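Local coordinates for protein putative phosphoribosyltransferase (PDB 5VOG) that binds the alarmone guanosine-5',3'-tetraphosphate and magnesium and is probably a type I phosphoribosyltransferase, at residues W14-D19 with E173-A178; D109-M114 with K139-K144; H135-A140 with W160-P165. All blocks are in the same frame, centred on the assembly; numbering follows the deposited sequence.

Interaction 1 of 3, residues W14-D19 with E173-A178; sequences WYTYDD and EHNRLA
H174 of helix 171-179 reaches the backbone of Y15 with its imidazole. A chi1 of 176° sets CG anti to the backbone N; from there NE2 donates to Y15 O over 2.7 Å. The bond is almost straight, with the oxygen in the ring plane but NE2 above that of the carbonyl. W14, at the end of strand 12-14, which pairs in parallel with strand 161-163, turns its indole edge toward the H174 face (planes at 69°), H174 ND1 lying 3.4 Å from W14 CD1. N175 brings OD1 to 3.4 Å from T16 CG2 and takes a bond from a water that also accepts from Y17 N; its ND2 is bonded to D18 of the second subunit. L177 covers one face of W14, CB lying 3.6 Å from the centroid of the five-membered ring in a CH-pi contact and CD1 packing on NE1 and CE2. A178 closes the row, its CB touching W14 O and T16 CG2. The bond to Y15 O implies a proton on H174 NE2. This one direct bond, apolar packing and waters bridging W14 N to L177 O and W14 O to A178 O hold the helix to the N-terminal segment.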
loop_
_atom_site.group_PDB
_atom_site.type_symbol
_atom_site.label_atom_id
_atom_site.label_comp_id
_atom_site.label_asym_id
_atom_site.label_seq_id
_atom_site.Cartn_x
_atom_site.Cartn_y
_atom_site.Cartn_z
ATOM N N TRP A 14 1.181 -17.499 12.031
ATOM C CA TRP A 14 1.067 -16.057 12.210
ATOM C C TRP A 14 2.446 -15.428 12.082
ATOM O O TRP A 14 3.422 -15.937 12.645
ATOM C CB TRP A 14 0.481 -15.708 13.588
ATOM C CG TRP A 14 -0.970 -16.066 13.789
ATOM C CD1 TRP A 14 -2.017 -15.196 13.862
ATOM C CD2 TRP A 14 -1.528 -17.378 13.960
ATOM N NE1 TRP A 14 -3.190 -15.878 14.059
ATOM C CE2 TRP A 14 -2.919 -17.220 14.128
ATOM C CE3 TRP A 14 -0.987 -18.669 13.993
ATOM C CZ2 TRP A 14 -3.779 -18.301 14.315
ATOM C CZ3 TRP A 14 -1.842 -19.742 14.176
ATOM C CH2 TRP A 14 -3.224 -19.552 14.340
ATOM N N TYR A 15 2.525 -14.310 11.360
ATOM C CA TYR A 15 3.770 -13.580 11.172
ATOM C C TYR A 15 3.615 -12.166 11.705
ATOM O O TYR A 15 2.602 -11.510 11.448
ATOM C CB TYR A 15 4.177 -13.506 9.689
ATOM C CG TYR A 15 4.539 -14.822 9.045
ATOM C CD1 TYR A 15 5.611 -15.581 9.506
ATOM C CD2 TYR A 15 3.830 -15.289 7.946
ATOM C CE1 TYR A 15 5.947 -16.779 8.897
ATOM C CE2 TYR A 15 4.165 -16.481 7.327
ATOM C CZ TYR A 15 5.217 -17.222 7.807
ATOM O OH TYR A 15 5.543 -18.407 7.178
ATOM N N THR A 16 4.625 -11.691 12.428
ATOM C CA THR A 16 4.619 -10.306 12.873
ATOM C C THR A 16 4.971 -9.380 11.709
ATOM O O THR A 16 5.498 -9.806 10.680
ATOM C CB THR A 16 5.612 -10.087 14.023
ATOM O OG1 THR A 16 6.953 -10.232 13.533
ATOM C CG2 THR A 16 5.372 -11.083 15.160
ATOM N N TYR A 17 4.670 -8.088 11.884
ATOM C CA TYR A 17 5.123 -7.103 10.906
ATOM C C TYR A 17 6.629 -7.187 10.708
ATOM O O TYR A 17 7.117 -7.149 9.575
ATOM C CB TYR A 17 4.747 -5.686 11.341
ATOM C CG TYR A 17 3.310 -5.275 11.098
ATOM C CD1 TYR A 17 2.837 -5.047 9.805
ATOM C CD2 TYR A 17 2.439 -5.060 12.163
ATOM C CE1 TYR A 17 1.523 -4.660 9.580
ATOM C CE2 TYR A 17 1.123 -4.666 11.947
ATOM C CZ TYR A 17 0.670 -4.466 10.657
ATOM O OH TYR A 17 -0.638 -4.072 10.437
ATOM N N ASP A 18 7.383 -7.308 11.805
ATOM C CA ASP A 18 8.840 -7.363 11.702
ATOM C C ASP A 18 9.306 -8.630 10.995
ATOM O O ASP A 18 10.272 -8.587 10.223
ATOM C CB ASP A 18 9.475 -7.281 13.085
ATOM C CG ASP A 18 9.357 -5.897 13.715
ATOM O OD1 ASP A 18 8.922 -4.950 13.028
ATOM O OD2 ASP A 18 9.703 -5.756 14.906
ATOM N N ASP A 19 8.657 -9.772 11.268
ATOM C CA ASP A 19 8.961 -10.999 10.530
ATOM C C ASP A 19 8.904 -10.745 9.030
ATOM O O ASP A 19 9.784 -11.166 8.271
ATOM C CB ASP A 19 7.969 -12.119 10.872
ATOM C CG ASP A 19 8.146 -12.700 12.261
ATOM O OD1 ASP A 19 9.270 -12.693 12.816
ATOM O OD2 ASP A 19 7.127 -13.213 12.779
ATOM N N GLU A 173 -2.637 -10.170 20.552
ATOM C CA GLU A 173 -2.971 -11.584 20.442
ATOM C C GLU A 173 -2.352 -12.188 19.191
ATOM O O GLU A 173 -1.871 -13.329 19.217
ATOM C CB GLU A 173 -4.487 -11.770 20.442
ATOM C CG GLU A 173 -4.942 -13.217 20.290
ATOM C CD GLU A 173 -4.602 -14.101 21.489
ATOM O OE1 GLU A 173 -4.044 -13.606 22.494
ATOM O OE2 GLU A 173 -4.904 -15.311 21.429
ATOM N N HIS A 174 -2.343 -11.426 18.094
ATOM C CA HIS A 174 -1.687 -11.871 16.874
ATOM C C HIS A 174 -0.217 -12.181 17.127
ATOM O O HIS A 174 0.293 -13.225 16.701
ATOM C CB HIS A 174 -1.833 -10.803 15.788
ATOM C CG HIS A 174 -1.099 -11.134 14.531
ATOM N ND1 HIS A 174 -1.691 -11.786 13.470
ATOM C CD2 HIS A 174 0.194 -10.934 14.176
ATOM C CE1 HIS A 174 -0.797 -11.966 12.514
ATOM N NE2 HIS A 174 0.356 -11.463 12.920
ATOM N N ASN A 175 0.485 -11.278 17.821
ATOM C CA ASN A 175 1.901 -11.494 18.083
ATOM C C ASN A 175 2.114 -12.690 18.998
ATOM O O ASN A 175 3.097 -13.424 18.846
ATOM C CB ASN A 175 2.532 -10.245 18.695
ATOM C CG ASN A 175 2.696 -9.118 17.692
ATOM O OD1 ASN A 175 2.733 -9.339 16.474
ATOM N ND2 ASN A 175 2.806 -7.897 18.201
ATOM N N ARG A 176 1.203 -12.901 19.952
ATOM C CA ARG A 176 1.302 -14.071 20.820
ATOM C C ARG A 176 1.243 -15.356 20.004
ATOM O O ARG A 176 2.037 -16.280 20.219
ATOM C CB ARG A 176 0.190 -14.046 21.872
ATOM C CG ARG A 176 0.288 -15.178 22.890
ATOM C CD ARG A 176 -0.946 -15.269 23.788
ATOM N NE ARG A 176 -2.124 -15.729 23.059
ATOM C CZ ARG A 176 -2.387 -17.004 22.788
ATOM N NH1 ARG A 176 -1.555 -17.956 23.186
ATOM N NH2 ARG A 176 -3.483 -17.330 22.115
ATOM N N LEU A 177 0.312 -15.427 19.050
ATOM C CA LEU A 177 0.195 -16.619 18.217
ATOM C C LEU A 177 1.390 -16.778 17.282
ATOM O O LEU A 177 1.765 -17.909 16.950
ATOM C CB LEU A 177 -1.120 -16.575 17.430
ATOM C CG LEU A 177 -2.389 -16.757 18.276
ATOM C CD1 LEU A 177 -3.638 -16.290 17.530
ATOM C CD2 LEU A 177 -2.533 -18.211 18.717
ATOM N N ALA A 178 2.006 -15.672 16.855
ATOM C CA ALA A 178 3.197 -15.766 16.015
ATOM C C ALA A 178 4.370 -16.349 16.795
ATOM O O ALA A 178 5.107 -17.203 16.284
ATOM C CB ALA A 178 3.550 -14.388 15.449
HETATM O O HOH W 1 2.571 -18.903 14.312
HETATM O O HOH W 2 5.724 -17.282 13.268
HETATM O O HOH W 3 3.504 -7.494 14.614
#

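Interaction 2 of 3, residues D109-M114 with K139-K144; sequences DSRVTM and KAKAGK. With G4P (guanosine-5',3'-tetraphosphate), chain D.
D109 turns CG anti to its backbone N (chi1 -174°), and K139 bends at chi3 (-69°), which places CE near the carboxylate. K139 NZ then makes a salt bridge with D109 OD1 at 2.8 Å, from the syn side but well out of the carboxylate plane. K139 NZ also pairs with D159. K141 lays its aliphatic chain beside R111: CG and CE lie over one face of the guanidinium, while NZ donates to D109 O from above the carbonyl plane. The R111 NE and K141 NZ charges are 4.5 Å apart, and both pair with D108. S110 O takes a nearly straight 2.9 Å bond from G143 N, and a weak one from A142 N. G143 CA makes a CA-H...O contact with R111 O, and V112 CG2 packs on A142 CB at 3.7 Å.

The loop 109-111 and the start of helix 112-121 hold the 5'-diphosphate, as the PRPP-binding loop of type I phosphoribosyltransferases holds a 5'-phosphate. D109 N donates to G4P O2B at 2.6 Å, and R111 N to the same oxygen. S110 OG donates to G4P O2A and accepts from V112 N in an ST turn, while T113 OG1 donates to G4P O1A at 2.7 Å. The lysines meet the carbonyl and carboxylate of D109, the phosphates amides and hydroxyls; D108 probably offsets the like charges of R111 and K141.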
loop_
_atom_site.group_PDB
_atom_site.type_symbol
_atom_site.label_atom_id
_atom_site.label_comp_id
_atom_site.label_asym_id
_atom_site.label_seq_id
_atom_site.Cartn_x
_atom_site.Cartn_y
_atom_site.Cartn_z
ATOM N N ASP A 109 -0.715 -18.312 -3.921
ATOM C CA ASP A 109 -1.561 -19.398 -3.442
ATOM C C ASP A 109 -2.050 -20.232 -4.620
ATOM O O ASP A 109 -1.566 -21.347 -4.827
ATOM C CB ASP A 109 -2.734 -18.836 -2.631
ATOM C CG ASP A 109 -3.575 -19.918 -1.986
ATOM O OD1 ASP A 109 -3.016 -20.721 -1.217
ATOM O OD2 ASP A 109 -4.801 -19.950 -2.222
ATOM N N SER A 110 -2.987 -19.715 -5.418
ATOM C CA SER A 110 -3.484 -20.437 -6.587
ATOM C C SER A 110 -2.865 -19.975 -7.899
ATOM O O SER A 110 -2.986 -20.683 -8.902
ATOM C CB SER A 110 -5.008 -20.287 -6.703
ATOM O OG SER A 110 -5.353 -18.980 -7.168
ATOM N N ARG A 111 -2.236 -18.802 -7.918
ATOM C CA ARG A 111 -1.700 -18.118 -9.096
ATOM C C ARG A 111 -2.767 -17.636 -10.068
ATOM O O ARG A 111 -2.420 -17.161 -11.156
ATOM C CB ARG A 111 -0.685 -18.973 -9.860
ATOM C CG ARG A 111 0.641 -18.990 -9.193
ATOM C CD ARG A 111 1.650 -19.896 -9.873
ATOM N NE ARG A 111 2.823 -19.924 -9.024
ATOM C CZ ARG A 111 3.841 -20.760 -9.157
ATOM N NH1 ARG A 111 3.848 -21.666 -10.131
ATOM N NH2 ARG A 111 4.856 -20.683 -8.309
ATOM N N VAL A 112 -4.049 -17.708 -9.702
ATOM C CA VAL A 112 -5.089 -17.228 -10.606
ATOM C C VAL A 112 -5.009 -15.710 -10.766
ATOM O O VAL A 112 -5.095 -15.193 -11.886
ATOM C CB VAL A 112 -6.474 -17.706 -10.126
ATOM C CG1 VAL A 112 -7.588 -17.041 -10.915
ATOM C CG2 VAL A 112 -6.568 -19.233 -10.285
ATOM N N THR A 113 -4.807 -14.969 -9.670
ATOM C CA THR A 113 -4.664 -13.520 -9.813
ATOM C C THR A 113 -3.371 -13.178 -10.529
ATOM O O THR A 113 -3.342 -12.292 -11.397
ATOM C CB THR A 113 -4.687 -12.832 -8.450
ATOM O OG1 THR A 113 -5.954 -13.049 -7.830
ATOM C CG2 THR A 113 -4.450 -11.312 -8.599
ATOM N N MET A 114 -2.289 -13.868 -10.162
ATOM C CA MET A 114 -0.988 -13.588 -10.751
ATOM C C MET A 114 -1.014 -13.784 -12.263
ATOM O O MET A 114 -0.532 -12.933 -13.018
ATOM C CB MET A 114 0.064 -14.482 -10.103
ATOM C CG MET A 114 1.489 -14.127 -10.464
ATOM S SD MET A 114 2.630 -15.326 -9.746
ATOM C CE MET A 114 2.334 -15.017 -8.009
ATOM N N LYS A 139 2.091 -25.915 -3.354
ATOM C CA LYS A 139 0.790 -26.536 -3.560
ATOM C C LYS A 139 0.512 -26.529 -5.056
ATOM O O LYS A 139 1.236 -25.906 -5.838
ATOM C CB LYS A 139 -0.319 -25.811 -2.787
ATOM C CG LYS A 139 -0.473 -24.339 -3.157
ATOM C CD LYS A 139 -1.383 -23.595 -2.180
ATOM C CE LYS A 139 -2.828 -24.051 -2.294
ATOM N NZ LYS A 139 -3.693 -23.464 -1.224
ATOM N N ALA A 140 -0.538 -27.242 -5.449
ATOM C CA ALA A 140 -0.960 -27.205 -6.841
ATOM C C ALA A 140 -1.455 -25.810 -7.196
ATOM O O ALA A 140 -1.980 -25.076 -6.354
ATOM C CB ALA A 140 -2.054 -28.238 -7.112
ATOM N N LYS A 141 -1.272 -25.450 -8.460
ATOM C CA LYS A 141 -1.545 -24.101 -8.940
ATOM C C LYS A 141 -2.551 -24.166 -10.077
ATOM O O LYS A 141 -2.371 -24.922 -11.037
ATOM C CB LYS A 141 -0.254 -23.419 -9.403
ATOM C CG LYS A 141 0.844 -23.389 -8.342
ATOM C CD LYS A 141 0.479 -22.477 -7.163
ATOM C CE LYS A 141 1.577 -22.459 -6.114
ATOM N NZ LYS A 141 1.290 -21.456 -5.036
ATOM N N ALA A 142 -3.619 -23.384 -9.964
ATOM C CA ALA A 142 -4.554 -23.281 -11.076
ATOM C C ALA A 142 -4.047 -22.316 -12.138
ATOM O O ALA A 142 -4.271 -22.540 -13.335
ATOM C CB ALA A 142 -5.931 -22.857 -10.568
ATOM N N GLY A 143 -3.342 -21.258 -11.724
ATOM C CA GLY A 143 -2.768 -20.327 -12.669
ATOM C C GLY A 143 -1.347 -20.689 -13.061
ATOM O O GLY A 143 -0.655 -21.421 -12.351
ATOM N N LYS A 144 -0.924 -20.153 -14.205
ATOM C CA LYS A 144 0.405 -20.384 -14.756
ATOM C C LYS A 144 1.108 -19.053 -14.985
ATOM O O LYS A 144 0.490 -18.081 -15.433
ATOM C CB LYS A 144 0.333 -21.162 -16.081
HETATM P PB G4P D . -2.215 -15.538 -6.382
HETATM O O1B G4P D . -2.565 -15.420 -7.779
HETATM O O2B G4P D . -1.690 -16.925 -5.950
HETATM O O3B G4P D . -1.188 -14.435 -5.972
HETATM O O3A G4P D . -3.462 -15.185 -5.453
HETATM P PA G4P D . -4.920 -15.813 -5.383
HETATM O O1A G4P D . -5.739 -15.398 -6.542
HETATM O O2A G4P D . -4.818 -17.305 -5.188
HETATM O "O5'" G4P D . -5.431 -15.183 -3.991
HETATM C "C5'" G4P D . -6.826 -14.976 -3.698
HETATM C "C4'" G4P D . -6.932 -14.392 -2.314
HETATM O "O4'" G4P D . -6.594 -15.387 -1.331
HETATM C "C3'" G4P D . -6.004 -13.201 -2.052
HETATM O "O3'" G4P D . -6.810 -12.066 -1.668
HETATM C "C2'" G4P D . -5.093 -13.638 -0.901
HETATM O "O2'" G4P D . -4.795 -12.596 0.027
HETATM C "C1'" G4P D . -5.924 -14.750 -0.266
HETATM N N9 G4P D . -5.088 -15.755 0.394
HETATM C C8 G4P D . -4.553 -16.881 -0.172
HETATM N N7 G4P D . -3.831 -17.586 0.668
HETATM C C5 G4P D . -3.897 -16.875 1.858
HETATM C C6 G4P D . -3.330 -17.135 3.145
HETATM O O6 G4P D . -2.627 -18.093 3.478
HETATM N N1 G4P D . -3.666 -16.164 4.068
HETATM C C2 G4P D . -4.445 -15.066 3.810
HETATM N N2 G4P D . -4.684 -14.238 4.831
HETATM N N3 G4P D . -4.978 -14.811 2.618
HETATM C C4 G4P D . -4.669 -15.745 1.699
HETATM P PC G4P D . -7.503 -11.116 -2.724
HETATM O O1C G4P D . -8.782 -11.702 -3.210
HETATM O O2C G4P D . -6.464 -10.888 -3.788
HETATM O O3C G4P D . -7.737 -9.748 -1.939
HETATM P PD G4P D . -6.771 -8.638 -1.325
HETATM O O1D G4P D . -5.433 -8.860 -1.950
HETATM O O2D G4P D . -7.402 -7.284 -1.724
HETATM O O3D G4P D . -6.824 -8.839 0.167
HETATM O O HOH W 4 1.802 -22.663 -12.062
#

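Interaction 3 of 3, residues H135-A140 with W160-P165; sequences HEKIKA and WWINYP. With G4P (guanosine-5',3'-tetraphosphate), chain D.
K137 stretches from strand 135-137 toward W160 and the guanine of the bound nucleotide, in the part of the phosphoribosyltransferase fold where the segment 160-165 closes over the base. Its CB points toward that segment, and the chain runs extended beyond CG. CD passes 4.0 Å from W160 O; CE lies 3.1 Å from W160 O and 3.0 Å from guanine O6. At the tip, NZ donates to both O6 and N7 of the guanine, the bond from K137 NZ to O6 measuring 2.8 Å, and also makes a salt bridge with D109. The base is read further by the backbone of I162, whose N donates to O6 and whose O accepts from N1 and N2. The bonds to O6, N1 and N2 suit guanine, whereas N7 is common to purines. W161 lies flat against the base, with guanine N1 3.3 Å above the plane of the indole, over its centre.

H135 and Y164 meet tip to tip beside this site. Their rings touch rim to rim with planes at 26°, and I162 CG2 covers one face of the Y164 ring. I162 CD1 packs against H135 CB at 3.8 Å, so the isoleucine bridges the two aromatic residues. The polar ends are joined by a hydrogen bond of 2.9 Å between H135 ND1 and Y164 OH, nearly linear at 178°.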
loop_
_atom_site.group_PDB
_atom_site.type_symbol
_atom_site.label_atom_id
_atom_site.label_comp_id
_atom_site.label_asym_id
_atom_site.label_seq_id
_atom_site.Cartn_x
_atom_site.Cartn_y
_atom_site.Cartn_z
ATOM N N HIS A 135 5.255 -14.459 0.061
ATOM C CA HIS A 135 5.127 -15.855 0.462
ATOM C C HIS A 135 4.699 -16.704 -0.720
ATOM O O HIS A 135 3.690 -16.404 -1.370
ATOM C CB HIS A 135 4.096 -16.000 1.577
ATOM C CG HIS A 135 4.498 -15.336 2.847
ATOM N ND1 HIS A 135 3.632 -14.557 3.584
ATOM C CD2 HIS A 135 5.668 -15.355 3.526
ATOM C CE1 HIS A 135 4.258 -14.119 4.661
ATOM N NE2 HIS A 135 5.493 -14.594 4.653
ATOM N N GLU A 136 5.443 -17.784 -0.968
ATOM C CA GLU A 136 5.123 -18.757 -2.009
ATOM C C GLU A 136 4.675 -20.054 -1.345
ATOM O O GLU A 136 5.489 -20.758 -0.741
ATOM C CB GLU A 136 6.329 -19.004 -2.911
ATOM C CG GLU A 136 6.090 -20.104 -3.926
ATOM C CD GLU A 136 7.322 -20.432 -4.747
ATOM O OE1 GLU A 136 8.404 -19.852 -4.498
ATOM O OE2 GLU A 136 7.205 -21.279 -5.654
ATOM N N LYS A 137 3.390 -20.382 -1.471
ATOM C CA LYS A 137 2.888 -21.639 -0.932
ATOM C C LYS A 137 3.184 -22.791 -1.883
ATOM O O LYS A 137 2.947 -22.691 -3.092
ATOM C CB LYS A 137 1.391 -21.567 -0.682
ATOM C CG LYS A 137 0.973 -20.633 0.421
ATOM C CD LYS A 137 -0.525 -20.786 0.563
ATOM C CE LYS A 137 -1.088 -19.998 1.675
ATOM N NZ LYS A 137 -2.542 -20.286 1.764
ATOM N N ILE A 138 3.677 -23.893 -1.326
ATOM C CA ILE A 138 3.992 -25.093 -2.097
ATOM C C ILE A 138 2.723 -25.934 -2.186
ATOM O O ILE A 138 2.323 -26.590 -1.224
ATOM C CB ILE A 138 5.149 -25.873 -1.479
ATOM C CG1 ILE A 138 6.382 -24.972 -1.368
ATOM C CG2 ILE A 138 5.418 -27.121 -2.312
ATOM C CD1 ILE A 138 6.690 -24.176 -2.631
ATOM N N LYS A 139 2.091 -25.915 -3.354
ATOM C CA LYS A 139 0.790 -26.536 -3.560
ATOM C C LYS A 139 0.512 -26.529 -5.056
ATOM O O LYS A 139 1.236 -25.906 -5.838
ATOM C CB LYS A 139 -0.319 -25.811 -2.787
ATOM C CG LYS A 139 -0.473 -24.339 -3.157
ATOM C CD LYS A 139 -1.383 -23.595 -2.180
ATOM C CE LYS A 139 -2.828 -24.051 -2.294
ATOM N NZ LYS A 139 -3.693 -23.464 -1.224
ATOM N N ALA A 140 -0.538 -27.242 -5.449
ATOM C CA ALA A 140 -0.960 -27.205 -6.841
ATOM C C ALA A 140 -1.455 -25.810 -7.196
ATOM O O ALA A 140 -1.980 -25.076 -6.354
ATOM C CB ALA A 140 -2.054 -28.238 -7.112
ATOM N N TRP A 160 -0.185 -23.897 4.251
ATOM C CA TRP A 160 -0.795 -23.505 5.510
ATOM C C TRP A 160 -1.533 -22.192 5.315
ATOM O O TRP A 160 -1.219 -21.415 4.411
ATOM C CB TRP A 160 0.251 -23.319 6.613
ATOM C CG TRP A 160 1.003 -24.556 7.007
ATOM C CD1 TRP A 160 0.812 -25.826 6.549
ATOM C CD2 TRP A 160 2.071 -24.622 7.952
ATOM N NE1 TRP A 160 1.704 -26.683 7.158
ATOM C CE2 TRP A 160 2.487 -25.966 8.024
ATOM C CE3 TRP A 160 2.716 -23.672 8.752
ATOM C CZ2 TRP A 160 3.518 -26.383 8.860
ATOM C CZ3 TRP A 160 3.743 -24.090 9.581
ATOM C CH2 TRP A 160 4.132 -25.430 9.628
ATOM N N TRP A 161 -2.497 -21.923 6.189
ATOM C CA TRP A 161 -3.151 -20.624 6.158
ATOM C C TRP A 161 -2.279 -19.604 6.878
ATOM O O TRP A 161 -1.948 -19.776 8.057
ATOM C CB TRP A 161 -4.536 -20.674 6.789
ATOM C CG TRP A 161 -5.256 -19.392 6.521
ATOM C CD1 TRP A 161 -5.475 -18.365 7.396
ATOM C CD2 TRP A 161 -5.807 -18.979 5.268
ATOM N NE1 TRP A 161 -6.147 -17.345 6.762
ATOM C CE2 TRP A 161 -6.362 -17.697 5.456
ATOM C CE3 TRP A 161 -5.891 -19.575 4.003
ATOM C CZ2 TRP A 161 -7.001 -17.000 4.428
ATOM C CZ3 TRP A 161 -6.524 -18.880 2.982
ATOM C CH2 TRP A 161 -7.069 -17.608 3.201
ATOM N N ILE A 162 -1.913 -18.547 6.168
ATOM C CA ILE A 162 -1.058 -17.499 6.711
ATOM C C ILE A 162 -1.933 -16.395 7.277
ATOM O O ILE A 162 -2.806 -15.861 6.580
ATOM C CB ILE A 162 -0.111 -16.950 5.634
ATOM C CG1 ILE A 162 0.784 -18.066 5.090
ATOM C CG2 ILE A 162 0.708 -15.791 6.185
ATOM C CD1 ILE A 162 1.518 -17.679 3.800
ATOM N N ASN A 163 -1.701 -16.048 8.540
ATOM C CA ASN A 163 -2.400 -14.941 9.187
ATOM C C ASN A 163 -1.478 -13.730 9.201
ATOM O O ASN A 163 -0.430 -13.749 9.856
ATOM C CB ASN A 163 -2.830 -15.337 10.594
ATOM C CG ASN A 163 -3.818 -16.470 10.581
ATOM O OD1 ASN A 163 -5.004 -16.258 10.360
ATOM N ND2 ASN A 163 -3.328 -17.695 10.771
ATOM N N TYR A 164 -1.863 -12.677 8.450
ATOM C CA TYR A 164 -1.071 -11.466 8.302
ATOM C C TYR A 164 -1.365 -10.482 9.424
ATOM O O TYR A 164 -2.505 -10.375 9.880
ATOM C CB TYR A 164 -1.350 -10.806 6.947
ATOM C CG TYR A 164 -0.769 -11.632 5.828
ATOM C CD1 TYR A 164 0.595 -11.634 5.598
ATOM C CD2 TYR A 164 -1.573 -12.459 5.048
ATOM C CE1 TYR A 164 1.152 -12.414 4.599
ATOM C CE2 TYR A 164 -1.029 -13.245 4.043
ATOM C CZ TYR A 164 0.341 -13.223 3.833
ATOM O OH TYR A 164 0.905 -14.012 2.846
ATOM N N PRO A 165 -0.347 -9.742 9.863
ATOM C CA PRO A 165 -0.573 -8.778 10.949
ATOM C C PRO A 165 -1.525 -7.661 10.556
ATOM O O PRO A 165 -2.189 -7.081 11.427
ATOM C CB PRO A 165 0.839 -8.253 11.246
ATOM C CG PRO A 165 1.592 -8.434 9.950
ATOM C CD PRO A 165 1.033 -9.699 9.341
HETATM P PB G4P D . -2.215 -15.538 -6.382
HETATM O O1B G4P D . -2.565 -15.420 -7.779
HETATM O O2B G4P D . -1.690 -16.925 -5.950
HETATM O O3B G4P D . -1.188 -14.435 -5.972
HETATM O O3A G4P D . -3.462 -15.185 -5.453
HETATM P PA G4P D . -4.920 -15.813 -5.383
HETATM O O1A G4P D . -5.739 -15.398 -6.542
HETATM O O2A G4P D . -4.818 -17.305 -5.188
HETATM O "O5'" G4P D . -5.431 -15.183 -3.991
HETATM C "C5'" G4P D . -6.826 -14.976 -3.698
HETATM C "C4'" G4P D . -6.932 -14.392 -2.314
HETATM O "O4'" G4P D . -6.594 -15.387 -1.331
HETATM C "C3'" G4P D . -6.004 -13.201 -2.052
HETATM O "O3'" G4P D . -6.810 -12.066 -1.668
HETATM C "C2'" G4P D . -5.093 -13.638 -0.901
HETATM O "O2'" G4P D . -4.795 -12.596 0.027
HETATM C "C1'" G4P D . -5.924 -14.750 -0.266
HETATM N N9 G4P D . -5.088 -15.755 0.394
HETATM C C8 G4P D . -4.553 -16.881 -0.172
HETATM N N7 G4P D . -3.831 -17.586 0.668
HETATM C C5 G4P D . -3.897 -16.875 1.858
HETATM C C6 G4P D . -3.330 -17.135 3.145
HETATM O O6 G4P D . -2.627 -18.093 3.478
HETATM N N1 G4P D . -3.666 -16.164 4.068
HETATM C C2 G4P D . -4.445 -15.066 3.810
HETATM N N2 G4P D . -4.684 -14.238 4.831
HETATM N N3 G4P D . -4.978 -14.811 2.618
HETATM C C4 G4P D . -4.669 -15.745 1.699
HETATM P PC G4P D . -7.503 -11.116 -2.724
HETATM O O1C G4P D . -8.782 -11.702 -3.210
HETATM O O2C G4P D . -6.464 -10.888 -3.788
HETATM O O3C G4P D . -7.737 -9.748 -1.939
HETATM P PD G4P D . -6.771 -8.638 -1.325
HETATM O O1D G4P D . -5.433 -8.860 -1.950
HETATM O O2D G4P D . -7.402 -7.284 -1.724
HETATM O O3D G4P D . -6.824 -8.839 0.167
#

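How the interactions relate
Interaction 3 is the buried contact of the three, interaction 2 lies at the surface, and interaction 1 is partly buried. Interactions 2 and 3 share K139 and A140 and serve one nucleotide: interaction 2 holds the 5'-diphosphate with backbone amides and hydroxyls, interaction 3 the guanine with an aromatic ring, a lysine and strand backbone. The D109-K137 salt bridge ties them together. Interaction 1 does not touch interaction 2, its centre lying about 26 Å from that of interaction 2, but it packs directly on interaction 3, where W14 and H174 meet N163 and P165. Strand 12-14 pairs in parallel with strand 161-163, so the helix 171-179 contact backs the base-binding segment and, through N175, reaches the second subunit.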